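Local coordinates for protein mariner Mos1 transposase (Drosophila mauritiana, PDB 4MDB) that cuts the mariner transposon Mos1 out of DNA and inserts it elsewhere, through a metal-dependent RNase H-like catalytic domain, at residues H30-G35 with R123-H128. The protein carries 1 engineered substitution. Residues are numbered along the deposited sequence; the frame is centred on the assembly and turned at random.
Sequences HRIVTG and RVIFLH
Ile-32, Val-33 and Thr-34 pair in parallel with Ile-125, Phe-126 and Leu-127, the two short strand axes 4.6 Å apart at an angle of 23°. The backbone ladder runs from Ile-125 N to Arg-31 O, from Val-33 N to Ile-125 O, from Leu-127 N to Val-33 O and, longer at 3.3 Å, from Gly-35 N to Leu-127 O. That last carbonyl accepts twice, because Thr-34 OG1 donates to Leu-127 O at 2.7 Å from above the carbonyl plane. Thr-34 holds its hydroxyl anti to the backbone N (chi1 -166°), which turns it across to the neighbouring strand; threonine suits the place, being beta-branched, as strands favour, and carrying a hydroxyl to donate within the buried interface.

Before the strands begin, Arg-31 bends at chi3 (-74°) and brings NH1 2.7 Å from Arg-123 O, which lies near the guanidinium plane. Ile-125 CD1, 3.6 Å from Arg-31 CZ, packs off-centre against one face of the flat guanidinium, whose edge carries the N-H to Arg-123 O. Arg-22 of helix 6-25 touches both side chains.

Ile-32 meets Ile-125 on one sheet face, CG1 to CG2 at 4.2 Å, and farther along Ile-32 CG2 meets Leu-127 CB. On the reverse face Val-33 spreads its two methyls: CG2 reaches Val-124 CG1 at 3.9 Å, and CG1 meets the CD1 and CE1 rim of Phe-126. Beta-branched Ile-32, Val-33 and Ile-125 favour the extended backbone, while the flat Phe-126 packs beside Val-33 under helix 96-113, touching Leu-106. Gly-35, without a side chain, is the last residue before Asp-36.

Both segments lead directly into magnesium ligands, Asp-36 and Asp-129, so this parallel pairing brings together the first two carboxylates of the DDD motif at the heart of the RNase H-like fold.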
# COMPACT_ATOMS: atom_id res chain seq x y z
N HIS A 30 13.53 1.65 4.35
CA HIS A 30 13.66 2.86 3.58
C HIS A 30 13.55 2.65 2.08
O HIS A 30 13.42 3.64 1.29
CB HIS A 30 15.02 3.52 3.91
CG HIS A 30 16.19 2.64 3.58
ND1 HIS A 30 16.50 1.52 4.30
CD2 HIS A 30 17.14 2.74 2.62
CE1 HIS A 30 17.59 0.96 3.80
NE2 HIS A 30 17.99 1.70 2.77
N ARG A 31 13.56 1.38 1.63
CA ARG A 31 13.38 1.08 0.23
C ARG A 31 11.97 0.59 -0.10
O ARG A 31 11.70 0.24 -1.23
CB ARG A 31 14.42 0.07 -0.28
CG ARG A 31 15.80 0.59 0.01
CD ARG A 31 16.89 -0.17 -0.68
NE ARG A 31 17.18 -1.48 -0.12
CZ ARG A 31 16.94 -2.63 -0.74
NH1 ARG A 31 16.41 -2.65 -1.94
NH2 ARG A 31 17.28 -3.75 -0.14
N ILE A 32 11.04 0.56 0.87
CA ILE A 32 9.70 0.05 0.61
C ILE A 32 8.81 1.12 -0.01
O ILE A 32 8.75 2.29 0.44
CB ILE A 32 9.03 -0.41 1.94
CG1 ILE A 32 9.74 -1.62 2.48
CG2 ILE A 32 7.57 -0.70 1.71
CD1 ILE A 32 9.25 -2.05 3.84
N VAL A 33 8.18 0.73 -1.07
CA VAL A 33 7.12 1.46 -1.67
C VAL A 33 5.90 0.54 -1.51
O VAL A 33 5.95 -0.66 -1.83
CB VAL A 33 7.42 1.67 -3.17
CG1 VAL A 33 6.23 2.20 -3.96
CG2 VAL A 33 8.64 2.57 -3.37
N THR A 34 4.82 1.14 -1.05
CA THR A 34 3.61 0.34 -0.75
C THR A 34 2.40 0.98 -1.31
O THR A 34 2.35 2.19 -1.51
CB THR A 34 3.57 -0.01 0.74
OG1 THR A 34 2.61 -1.04 1.03
CG2 THR A 34 3.18 1.15 1.61
N GLY A 35 1.32 0.21 -1.45
CA GLY A 35 0.10 0.78 -1.99
C GLY A 35 -1.06 -0.14 -1.84
O GLY A 35 -0.93 -1.35 -1.54
N ARG A 123 17.28 -0.38 -5.16
CA ARG A 123 16.20 -1.19 -5.69
C ARG A 123 14.93 -1.04 -4.88
O ARG A 123 14.96 -1.06 -3.65
CB ARG A 123 16.65 -2.66 -5.67
CG ARG A 123 15.69 -3.60 -6.31
CD ARG A 123 16.14 -5.03 -6.19
NE ARG A 123 15.27 -5.90 -6.99
CZ ARG A 123 15.29 -7.24 -6.95
NH1 ARG A 123 16.09 -7.90 -6.09
NH2 ARG A 123 14.49 -7.97 -7.73
N VAL A 124 13.85 -0.87 -5.59
CA VAL A 124 12.52 -0.74 -5.00
C VAL A 124 12.16 -2.07 -4.37
O VAL A 124 12.27 -3.14 -5.01
CB VAL A 124 11.47 -0.30 -6.00
CG1 VAL A 124 10.07 -0.44 -5.37
CG2 VAL A 124 11.82 1.10 -6.54
N ILE A 125 11.61 -2.02 -3.15
CA ILE A 125 11.00 -3.14 -2.54
C ILE A 125 9.49 -2.83 -2.53
O ILE A 125 9.08 -1.92 -1.84
CB ILE A 125 11.53 -3.40 -1.13
CG1 ILE A 125 13.02 -3.75 -1.19
CG2 ILE A 125 10.72 -4.48 -0.40
CD1 ILE A 125 13.68 -3.85 0.15
N PHE A 126 8.67 -3.66 -3.12
CA PHE A 126 7.27 -3.32 -3.35
C PHE A 126 6.40 -4.17 -2.46
O PHE A 126 6.49 -5.41 -2.47
CB PHE A 126 6.89 -3.56 -4.82
CG PHE A 126 5.61 -2.94 -5.27
CD1 PHE A 126 5.40 -1.61 -5.17
CD2 PHE A 126 4.62 -3.73 -5.86
CE1 PHE A 126 4.26 -1.02 -5.66
CE2 PHE A 126 3.45 -3.14 -6.33
CZ PHE A 126 3.31 -1.77 -6.22
N LEU A 127 5.54 -3.50 -1.72
CA LEU A 127 4.61 -4.19 -0.82
C LEU A 127 3.20 -3.88 -1.20
O LEU A 127 2.72 -2.72 -1.07
CB LEU A 127 4.89 -3.82 0.64
CG LEU A 127 3.95 -4.36 1.75
CD1 LEU A 127 4.07 -5.87 1.73
CD2 LEU A 127 4.47 -3.77 3.03
N HIS A 128 2.55 -4.91 -1.73
CA HIS A 128 1.13 -4.82 -2.05
C HIS A 128 0.44 -6.10 -1.66
O HIS A 128 1.07 -7.10 -1.46
CB HIS A 128 0.87 -4.43 -3.55
CG HIS A 128 1.28 -5.42 -4.57
ND1 HIS A 128 0.94 -5.28 -5.90
CD2 HIS A 128 2.06 -6.53 -4.51
CE1 HIS A 128 1.44 -6.28 -6.60
NE2 HIS A 128 2.13 -7.05 -5.79